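Local coordinates for protein gamma-glutamyl-gamma-aminobutyrate hydrolase PuuD (Escherichia coli, PDB 6VTV) that hydrolyses the gamma-glutamyl linkage of gamma-glutamyl-gamma-aminobutyrate to give 4-aminobutanoate and glutamate, the last step of putrescine breakdown to 4-aminobutanoate, at residues F115-G120 and H226-S231; I14-C19 and G68-G73; P159-Q164 and F181-L186. All coordinates share one frame; numbering follows the deposited sequence.

Contact 1 of 3, residues F115-G120 and H226-S231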
loop_
_atom_site.group_PDB
_atom_site.type_symbol
_atom_site.label_atom_id
_atom_site.label_comp_id
_atom_site.label_asym_id
_atom_site.label_seq_id
_atom_site.Cartn_x
_atom_site.Cartn_y
_atom_site.Cartn_z
ATOM N N PHE B 115 -12.729 -10.797 -3.541
ATOM C CA PHE B 115 -13.650 -10.362 -2.499
ATOM C C PHE B 115 -13.729 -8.844 -2.549
ATOM O O PHE B 115 -12.718 -8.161 -2.363
ATOM C CB PHE B 115 -13.206 -10.838 -1.114
ATOM C CG PHE B 115 -14.214 -10.569 -0.033
ATOM C CD1 PHE B 115 -15.568 -10.740 -0.274
ATOM C CD2 PHE B 115 -13.810 -10.152 1.225
ATOM C CE1 PHE B 115 -16.501 -10.494 0.716
ATOM C CE2 PHE B 115 -14.739 -9.906 2.221
ATOM C CZ PHE B 115 -16.085 -10.079 1.966
ATOM N N ALA B 116 -14.927 -8.324 -2.802
ATOM C CA ALA B 116 -15.141 -6.906 -3.041
ATOM C C ALA B 116 -16.109 -6.339 -2.012
ATOM O O ALA B 116 -17.101 -6.982 -1.660
ATOM C CB ALA B 116 -15.673 -6.675 -4.455
ATOM N N ILE B 117 -15.817 -5.129 -1.537
ATOM C CA ILE B 117 -16.573 -4.487 -0.467
ATOM C C ILE B 117 -17.046 -3.120 -0.947
ATOM O O ILE B 117 -16.236 -2.302 -1.399
ATOM C CB ILE B 117 -15.733 -4.348 0.816
ATOM C CG1 ILE B 117 -15.427 -5.726 1.411
ATOM C CG2 ILE B 117 -16.448 -3.462 1.833
ATOM C CD1 ILE B 117 -14.609 -5.673 2.686
ATOM N N CYS B 118 -18.358 -2.881 -0.841
ATOM C CA CYS B 118 -18.986 -1.589 -1.108
ATOM C C CYS B 118 -18.643 -1.079 -2.506
ATOM O O CYS B 118 -19.265 -1.497 -3.487
ATOM C CB CYS B 118 -18.583 -0.567 -0.038
ATOM S SG CYS B 118 -19.473 1.010 -0.127
ATOM N N ARG B 119 -17.664 -0.175 -2.616
ATOM C CA ARG B 119 -17.241 0.277 -3.940
ATOM C C ARG B 119 -16.741 -0.886 -4.784
ATOM O O ARG B 119 -16.892 -0.873 -6.011
ATOM C CB ARG B 119 -16.154 1.346 -3.821
ATOM C CG ARG B 119 -15.827 2.027 -5.142
ATOM C CD ARG B 119 -14.392 2.516 -5.165
ATOM N NE ARG B 119 -14.258 3.768 -5.900
ATOM C CZ ARG B 119 -13.935 3.848 -7.186
ATOM N NH1 ARG B 119 -13.712 2.746 -7.887
ATOM N NH2 ARG B 119 -13.836 5.033 -7.771
ATOM N N GLY B 120 -16.144 -1.896 -4.148
ATOM C CA GLY B 120 -15.700 -3.063 -4.889
ATOM C C GLY B 120 -16.848 -3.807 -5.545
ATOM O O GLY B 120 -16.735 -4.249 -6.691
ATOM N N HIS B 226 -20.106 -3.286 4.825
ATOM C CA HIS B 226 -18.708 -3.197 5.244
ATOM C C HIS B 226 -18.421 -4.283 6.275
ATOM O O HIS B 226 -18.477 -4.033 7.489
ATOM C CB HIS B 226 -18.389 -1.814 5.808
ATOM C CG HIS B 226 -18.199 -0.764 4.758
ATOM N ND1 HIS B 226 -16.974 -0.190 4.496
ATOM C CD2 HIS B 226 -19.076 -0.184 3.906
ATOM C CE1 HIS B 226 -17.104 0.699 3.527
ATOM N NE2 HIS B 226 -18.370 0.722 3.152
ATOM N N PRO B 227 -18.097 -5.501 5.830
ATOM C CA PRO B 227 -17.748 -6.562 6.786
ATOM C C PRO B 227 -16.368 -6.395 7.404
ATOM O O PRO B 227 -16.058 -7.096 8.375
ATOM C CB PRO B 227 -17.826 -7.835 5.937
ATOM C CG PRO B 227 -17.493 -7.373 4.553
ATOM C CD PRO B 227 -18.008 -5.958 4.431
ATOM N N GLU B 228 -15.534 -5.494 6.880
ATOM C CA GLU B 228 -14.214 -5.281 7.460
ATOM C C GLU B 228 -14.279 -4.595 8.818
ATOM O O GLU B 228 -13.299 -4.641 9.569
ATOM C CB GLU B 228 -13.349 -4.455 6.504
ATOM C CG GLU B 228 -13.535 -2.950 6.641
ATOM C CD GLU B 228 -14.754 -2.435 5.896
ATOM O OE1 GLU B 228 -15.486 -3.255 5.304
ATOM O OE2 GLU B 228 -14.977 -1.206 5.900
ATOM N N TRP B 229 -15.407 -3.969 9.150
ATOM C CA TRP B 229 -15.545 -3.218 10.394
ATOM C C TRP B 229 -15.519 -4.171 11.580
ATOM O O TRP B 229 -16.478 -4.918 11.802
ATOM C CB TRP B 229 -16.840 -2.413 10.371
ATOM C CG TRP B 229 -17.103 -1.671 11.640
ATOM C CD1 TRP B 229 -18.049 -1.966 12.579
ATOM C CD2 TRP B 229 -16.418 -0.504 12.111
ATOM N NE1 TRP B 229 -17.992 -1.058 13.609
ATOM C CE2 TRP B 229 -17.001 -0.149 13.345
ATOM C CE3 TRP B 229 -15.371 0.275 11.610
ATOM C CZ2 TRP B 229 -16.570 0.950 14.084
ATOM C CZ3 TRP B 229 -14.945 1.365 12.346
ATOM C CH2 TRP B 229 -15.543 1.693 13.569
ATOM N N ASN B 230 -14.430 -4.137 12.349
ATOM C CA ASN B 230 -14.244 -4.997 13.519
ATOM C C ASN B 230 -14.600 -6.444 13.193
ATOM O O ASN B 230 -15.351 -7.108 13.912
ATOM C CB ASN B 230 -15.057 -4.487 14.709
ATOM C CG ASN B 230 -14.591 -3.128 15.195
ATOM O OD1 ASN B 230 -15.362 -2.171 15.235
ATOM N ND2 ASN B 230 -13.320 -3.039 15.568
ATOM N N SER B 231 -14.038 -6.931 12.081
ATOM C CA SER B 231 -14.462 -8.208 11.513
ATOM C C SER B 231 -14.341 -9.354 12.509
ATOM O O SER B 231 -15.149 -10.288 12.477
ATOM C CB SER B 231 -13.643 -8.521 10.262
ATOM O OG SER B 231 -12.263 -8.610 10.575
#
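The imidazole of His226 has CG2 of Ile117 over one face, offset toward the rim. Cys118 approaches the ring obliquely. Its CB is 3.4 Å from NE2 of His226, and its SG is 3.5 Å from the same nitrogen. At the ring edge, ND1 of His226 gives a hydrogen bond of 2.6 Å to OE2 of Glu228. It is nearly straight, 162° at the hydrogen, and OE2 lies in the ring plane and uses its syn lone pair. This is the Cys-His-Glu arrangement of class I glutamine amidotransferases, to which the C26 peptidases are related. Cys118 is the predicted nucleophile, and His226 and Glu228 are the predicted partners. No hydrogen bond joins the two segments; the thiol and imidazole meet by contact alone.

Cys118 sits at the sharp turn between strand 114-117 and helix 119-127, at the helix N-cap. Its phi is 55°, the strained turn known as the nucleophile elbow. SG is anti to the backbone N (chi1 -172°), which places it next to NE2 of His226. Glu228 is bent at chi2, which turns CD back so that the carboxylate meets the ring edge at ND1. Lys34 forms a salt bridge with OE2, so this oxygen has two partners. The other oxygen, OE1, rests against Ile117, 3.6 Å from CG2.

Away from the triad, toward Phe115, the contact is apolar. Ile117 and Pro227 meet tip to tip, and Phe115 slides past Pro227 in the opposite direction. One face of the Phe115 ring carries CG1 of Ile117, again toward the rim. Phe241 of helix 235-254 packs on this group. The closest Phe115 atom to the proline is CZ, 4.0 Å from Pro227 CG.

Contact 2 of 3, residues I14-C19 and G68-G73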
loop_
_atom_site.group_PDB
_atom_site.type_symbol
_atom_site.label_atom_id
_atom_site.label_comp_id
_atom_site.label_asym_id
_atom_site.label_seq_id
_atom_site.Cartn_x
_atom_site.Cartn_y
_atom_site.Cartn_z
ATOM N N ILE B 14 -2.605 -11.715 -0.895
ATOM C CA ILE B 14 -3.821 -10.999 -1.263
ATOM C C ILE B 14 -3.429 -9.626 -1.788
ATOM O O ILE B 14 -2.858 -8.811 -1.053
ATOM C CB ILE B 14 -4.786 -10.879 -0.074
ATOM C CG1 ILE B 14 -5.000 -12.244 0.587
ATOM C CG2 ILE B 14 -6.110 -10.295 -0.527
ATOM C CD1 ILE B 14 -5.559 -13.298 -0.344
ATOM N N GLY B 15 -3.730 -9.370 -3.059
ATOM C CA GLY B 15 -3.525 -8.053 -3.625
ATOM C C GLY B 15 -4.674 -7.123 -3.294
ATOM O O GLY B 15 -5.830 -7.434 -3.589
ATOM N N VAL B 16 -4.376 -5.981 -2.679
ATOM C CA VAL B 16 -5.391 -5.048 -2.207
ATOM C C VAL B 16 -5.291 -3.768 -3.025
ATOM O O VAL B 16 -4.261 -3.083 -2.996
ATOM C CB VAL B 16 -5.239 -4.758 -0.707
ATOM C CG1 VAL B 16 -6.480 -4.066 -0.184
ATOM C CG2 VAL B 16 -4.984 -6.045 0.059
ATOM N N VAL B 17 -6.366 -3.444 -3.745
ATOM C CA VAL B 17 -6.396 -2.238 -4.560
ATOM C C VAL B 17 -6.474 -1.016 -3.657
ATOM O O VAL B 17 -7.309 -0.945 -2.745
ATOM C CB VAL B 17 -7.573 -2.286 -5.546
ATOM C CG1 VAL B 17 -7.798 -0.921 -6.182
ATOM C CG2 VAL B 17 -7.318 -3.336 -6.618
ATOM N N MET B 18 -5.606 -0.043 -3.909
ATOM C CA MET B 18 -5.531 1.154 -3.089
ATOM C C MET B 18 -6.415 2.262 -3.657
ATOM O O MET B 18 -6.957 2.163 -4.760
ATOM C CB MET B 18 -4.082 1.629 -2.984
ATOM C CG MET B 18 -3.108 0.543 -2.570
ATOM S SD MET B 18 -1.405 1.131 -2.557
ATOM C CE MET B 18 -1.436 2.123 -1.074
ATOM N N CYS B 19 -6.557 3.331 -2.877
ATOM C CA CYS B 19 -7.287 4.525 -3.276
ATOM C C CYS B 19 -6.346 5.722 -3.299
ATOM O O CYS B 19 -5.283 5.717 -2.672
ATOM C CB CYS B 19 -8.464 4.813 -2.331
ATOM S SG CYS B 19 -9.657 3.478 -2.160
ATOM N N GLY B 68 -5.244 -13.955 -4.417
ATOM C CA GLY B 68 -6.575 -13.400 -4.276
ATOM C C GLY B 68 -6.546 -11.904 -4.488
ATOM O O GLY B 68 -5.515 -11.250 -4.296
ATOM N N ILE B 69 -7.695 -11.370 -4.897
ATOM C CA ILE B 69 -7.858 -9.944 -5.159
ATOM C C ILE B 69 -8.850 -9.382 -4.152
ATOM O O ILE B 69 -9.915 -9.969 -3.927
ATOM C CB ILE B 69 -8.326 -9.675 -6.601
ATOM C CG1 ILE B 69 -7.355 -10.301 -7.605
ATOM C CG2 ILE B 69 -8.453 -8.180 -6.852
ATOM C CD1 ILE B 69 -5.913 -9.894 -7.394
ATOM N N TYR B 70 -8.504 -8.243 -3.557
ATOM C CA TYR B 70 -9.264 -7.640 -2.467
ATOM C C TYR B 70 -9.618 -6.215 -2.869
ATOM O O TYR B 70 -8.728 -5.374 -3.038
ATOM C CB TYR B 70 -8.447 -7.667 -1.174
ATOM C CG TYR B 70 -9.160 -7.214 0.080
ATOM C CD1 TYR B 70 -10.517 -7.447 0.267
ATOM C CD2 TYR B 70 -8.462 -6.573 1.094
ATOM C CE1 TYR B 70 -11.158 -7.036 1.426
ATOM C CE2 TYR B 70 -9.089 -6.156 2.248
ATOM C CZ TYR B 70 -10.434 -6.392 2.414
ATOM O OH TYR B 70 -11.052 -5.977 3.573
ATOM N N LEU B 71 -10.913 -5.944 -3.034
ATOM C CA LEU B 71 -11.391 -4.629 -3.452
ATOM C C LEU B 71 -12.052 -3.925 -2.275
ATOM O O LEU B 71 -13.233 -4.175 -1.987
ATOM C CB LEU B 71 -12.376 -4.756 -4.619
ATOM C CG LEU B 71 -11.899 -5.457 -5.891
ATOM C CD1 LEU B 71 -12.982 -5.388 -6.949
ATOM C CD2 LEU B 71 -10.609 -4.845 -6.407
ATOM N N PRO B 72 -11.351 -3.041 -1.571
ATOM C CA PRO B 72 -11.966 -2.349 -0.435
ATOM C C PRO B 72 -12.982 -1.314 -0.891
ATOM O O PRO B 72 -13.022 -0.901 -2.052
ATOM C CB PRO B 72 -10.779 -1.675 0.266
ATOM C CG PRO B 72 -9.546 -2.277 -0.349
ATOM C CD PRO B 72 -9.935 -2.682 -1.733
ATOM N N GLY B 73 -13.816 -0.899 0.054
ATOM C CA GLY B 73 -14.692 0.230 -0.174
ATOM C C GLY B 73 -13.932 1.542 -0.123
ATOM O O GLY B 73 -12.746 1.604 0.205
#
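Val16 and Tyr70 lie side by side and point the same way from neighbouring parallel strands. These strands, 13-23 and 68-71, belong to the central sheet of the alpha/beta fold. The short segments 14-17 and 68-71 run 25° apart. CG1 of Val16 is anti to the backbone N (chi1 -166°) and sits 3.4 Å from Tyr70 CD2, oblique to the ring. The second methyl, CG2, lies at the ring edge, in its plane. On the same face of the sheet Ile14 crosses Tyr70 at a slant, and its CG2 touches Tyr70 CB at 3.6 Å. The phenol oxygen of Tyr70 is hydrogen-bonded to the backbone O of Tyr35 in helix 33-42. Tyr70 also packs on Glu228, and Gly73 lies beside Cys118, so this strand pair borders the predicted active site.

Further on, Val17 and Leu71 are again side by side, with Val17 CG2 3.6 Å from Leu71 CD2. Helix 94-109 packs on both. Pro72 meets strand 13-23 with its ring carbons: CG touches Val16 CG1.

The backbones are joined by three hydrogen bonds. Gly15 N binds Gly68 O, and Gly15 O accepts the N-H of Tyr70, with O and N 2.8 Å apart. Gly15 is thus held through both its N and its O. The third bond runs from Val17 N to Tyr70 O (3.1 Å). Beyond it the strand pairing gives way to packing: CD of Pro72 lies 3.3 Å from Val17 O.

Contact 3 of 3, residues P159-Q164 and F181-L186; sequences PSHEVQ and FWVNSL. With MN (manganese (II) ion), chain D.
His161 and Ser185 meet at a manganese ion, on the tightly packed face of this antiparallel strand pair. NE2 of His161 binds the metal at 2.3 Å and OG of Ser185 at 2.2 Å. Water 2 is a further ligand and gives a hydrogen bond to Asn184 O. His145, His187 and Glu210 complete the site. ND1 of His161 gives a hydrogen bond to Glu162 O, which helps fix the rotation of the ring; the donor stands above the carbonyl plane. Val183 CG2 packs against CE1 of His161, and Val163 CG1 meets the same methyl. At the far end of this face, Val163 CG2 lies over one face of the Phe181 ring. Ser160 packs on Ser185, and water 1 links Ser160 OG to Ser185 O.

The other face is more open to solvent. Here CG of Glu162 stands over the centre of the six-membered ring of Trp182, 3.4 Å from its centroid, in a CH-pi contact. The carboxylate plane is only 16° from the plane of the indole. Pro159 adds a looser contact, its CB 4.3 Å from Trp182 CB.

Ser160 and His161 form a classic beta bulge opposite Val183, whose O accepts both their N-H groups, at 2.8 Å from Ser160 N and 3.2 Å from His161 N. OD1 of Asn184 accepts a hydrogen bond from the backbone N of His226, a predicted active-site residue. Strand 161-165 lies between strands 180-183 and 198-203, and the sheet continues through 209-214 to 220-223.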
loop_
_atom_site.group_PDB
_atom_site.type_symbol
_atom_site.label_atom_id
_atom_site.label_comp_id
_atom_site.label_asym_id
_atom_site.label_seq_id
_atom_site.Cartn_x
_atom_site.Cartn_y
_atom_site.Cartn_z
ATOM N N PRO B 159 -25.149 -1.489 12.716
ATOM C CA PRO B 159 -26.169 -2.132 11.878
ATOM C C PRO B 159 -27.180 -1.122 11.357
ATOM O O PRO B 159 -27.643 -0.243 12.086
ATOM C CB PRO B 159 -26.818 -3.143 12.827
ATOM C CG PRO B 159 -25.742 -3.480 13.791
ATOM C CD PRO B 159 -24.921 -2.231 13.969
ATOM N N SER B 160 -27.517 -1.249 10.077
ATOM C CA SER B 160 -28.374 -0.284 9.400
ATOM C C SER B 160 -29.662 -0.902 8.883
ATOM O O SER B 160 -30.747 -0.355 9.118
ATOM C CB SER B 160 -27.607 0.372 8.240
ATOM O OG SER B 160 -28.292 1.518 7.766
ATOM N N HIS B 161 -29.572 -2.019 8.169
ATOM C CA HIS B 161 -30.743 -2.688 7.626
ATOM C C HIS B 161 -30.420 -4.166 7.459
ATOM O O HIS B 161 -29.262 -4.588 7.545
ATOM C CB HIS B 161 -31.179 -2.065 6.294
ATOM C CG HIS B 161 -30.139 -2.147 5.221
ATOM N ND1 HIS B 161 -29.802 -3.331 4.599
ATOM C CD2 HIS B 161 -29.359 -1.193 4.659
ATOM C CE1 HIS B 161 -28.860 -3.102 3.702
ATOM N NE2 HIS B 161 -28.573 -1.813 3.719
ATOM N N GLU B 162 -31.459 -4.956 7.217
ATOM C CA GLU B 162 -31.277 -6.381 7.000
ATOM C C GLU B 162 -31.045 -6.672 5.521
ATOM O O GLU B 162 -31.273 -5.834 4.647
ATOM C CB GLU B 162 -32.486 -7.163 7.511
ATOM C CG GLU B 162 -32.857 -6.868 8.951
ATOM C CD GLU B 162 -34.176 -7.497 9.351
ATOM O OE1 GLU B 162 -34.157 -8.606 9.925
ATOM O OE2 GLU B 162 -35.231 -6.883 9.090
ATOM N N VAL B 163 -30.563 -7.883 5.251
ATOM C CA VAL B 163 -30.462 -8.411 3.897
ATOM C C VAL B 163 -30.929 -9.858 3.926
ATOM O O VAL B 163 -30.764 -10.565 4.924
ATOM C CB VAL B 163 -29.030 -8.313 3.318
ATOM C CG1 VAL B 163 -28.635 -6.862 3.088
ATOM C CG2 VAL B 163 -28.037 -8.995 4.236
ATOM N N GLN B 164 -31.530 -10.295 2.823
ATOM C CA GLN B 164 -32.022 -11.658 2.684
ATOM C C GLN B 164 -31.210 -12.382 1.621
ATOM O O GLN B 164 -31.107 -11.910 0.485
ATOM C CB GLN B 164 -33.508 -11.672 2.321
ATOM C CG GLN B 164 -34.093 -13.066 2.185
ATOM C CD GLN B 164 -35.577 -13.101 2.483
ATOM O OE1 GLN B 164 -36.399 -13.223 1.575
ATOM N NE2 GLN B 164 -35.928 -12.995 3.759
ATOM N N PHE B 181 -29.973 -11.474 7.929
ATOM C CA PHE B 181 -29.114 -10.934 8.975
ATOM C C PHE B 181 -28.968 -9.432 8.781
ATOM O O PHE B 181 -29.335 -8.876 7.744
ATOM C CB PHE B 181 -27.743 -11.617 8.984
ATOM C CG PHE B 181 -27.090 -11.687 7.636
ATOM C CD1 PHE B 181 -26.265 -10.664 7.197
ATOM C CD2 PHE B 181 -27.294 -12.778 6.807
ATOM C CE1 PHE B 181 -25.657 -10.730 5.958
ATOM C CE2 PHE B 181 -26.690 -12.847 5.567
ATOM C CZ PHE B 181 -25.871 -11.820 5.140
ATOM N N TRP B 182 -28.412 -8.785 9.803
ATOM C CA TRP B 182 -28.216 -7.343 9.807
ATOM C C TRP B 182 -26.858 -6.986 9.221
ATOM O O TRP B 182 -25.868 -7.692 9.434
ATOM C CB TRP B 182 -28.323 -6.791 11.229
ATOM C CG TRP B 182 -29.714 -6.792 11.774
ATOM C CD1 TRP B 182 -30.288 -7.749 12.560
ATOM C CD2 TRP B 182 -30.711 -5.783 11.578
ATOM N NE1 TRP B 182 -31.580 -7.399 12.865
ATOM C CE2 TRP B 182 -31.865 -6.196 12.274
ATOM C CE3 TRP B 182 -30.740 -4.571 10.883
ATOM C CZ2 TRP B 182 -33.035 -5.440 12.293
ATOM C CZ3 TRP B 182 -31.902 -3.822 10.902
ATOM C CH2 TRP B 182 -33.034 -4.260 11.603
ATOM N N VAL B 183 -26.820 -5.882 8.478
ATOM C CA VAL B 183 -25.586 -5.351 7.913
ATOM C C VAL B 183 -25.582 -3.842 8.108
ATOM O O VAL B 183 -26.637 -3.210 8.227
ATOM C CB VAL B 183 -25.428 -5.699 6.415
ATOM C CG1 VAL B 183 -25.381 -7.206 6.207
ATOM C CG2 VAL B 183 -26.554 -5.078 5.600
ATOM N N ASN B 184 -24.385 -3.264 8.155
ATOM C CA ASN B 184 -24.277 -1.816 8.109
ATOM C C ASN B 184 -24.504 -1.329 6.678
ATOM O O ASN B 184 -24.625 -2.117 5.738
ATOM C CB ASN B 184 -22.920 -1.353 8.650
ATOM C CG ASN B 184 -21.748 -2.075 8.007
ATOM O OD1 ASN B 184 -21.809 -2.478 6.846
ATOM N ND2 ASN B 184 -20.669 -2.236 8.764
ATOM N N SER B 185 -24.571 -0.012 6.512
ATOM C CA SER B 185 -24.843 0.562 5.198
ATOM C C SER B 185 -24.230 1.951 5.138
ATOM O O SER B 185 -24.592 2.824 5.932
ATOM C CB SER B 185 -26.349 0.619 4.926
ATOM O OG SER B 185 -26.625 0.862 3.556
ATOM N N LEU B 186 -23.298 2.155 4.207
ATOM C CA LEU B 186 -22.626 3.438 4.032
ATOM C C LEU B 186 -22.405 3.695 2.538
ATOM O O LEU B 186 -21.282 3.822 2.055
ATOM C CB LEU B 186 -21.297 3.482 4.788
ATOM C CG LEU B 186 -21.256 3.147 6.282
ATOM C CD1 LEU B 186 -21.017 1.660 6.485
ATOM C CD2 LEU B 186 -20.177 3.959 6.984
HETATM MN MN MN D . -27.225 -0.797 2.170
HETATM O O HOH W 1 -26.912 3.634 7.219
HETATM O O HOH W 2 -25.383 -1.990 2.847
#

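Contacts 1 and 2 are buried near the centre of the chain, while contact 3 is partly exposed. All three reach the same large sheet. Contacts 1 and 2 share a border: strands 68-71 and 114-117 are neighbours, probably joined by backbone hydrogen bonds between Leu71 and both Phe115 and Ile117. Contact 3 touches contact 1 through Asn184 and Leu186, both against His226, but it does not touch contact 2. The chemistry follows position. Contact 2 combines parallel backbone bonding with apolar packing. Contact 1 has no hydrogen bonds between its segments and brings predicted catalytic groups together. Contact 3 combines antiparallel bonding, metal ligands and solvent.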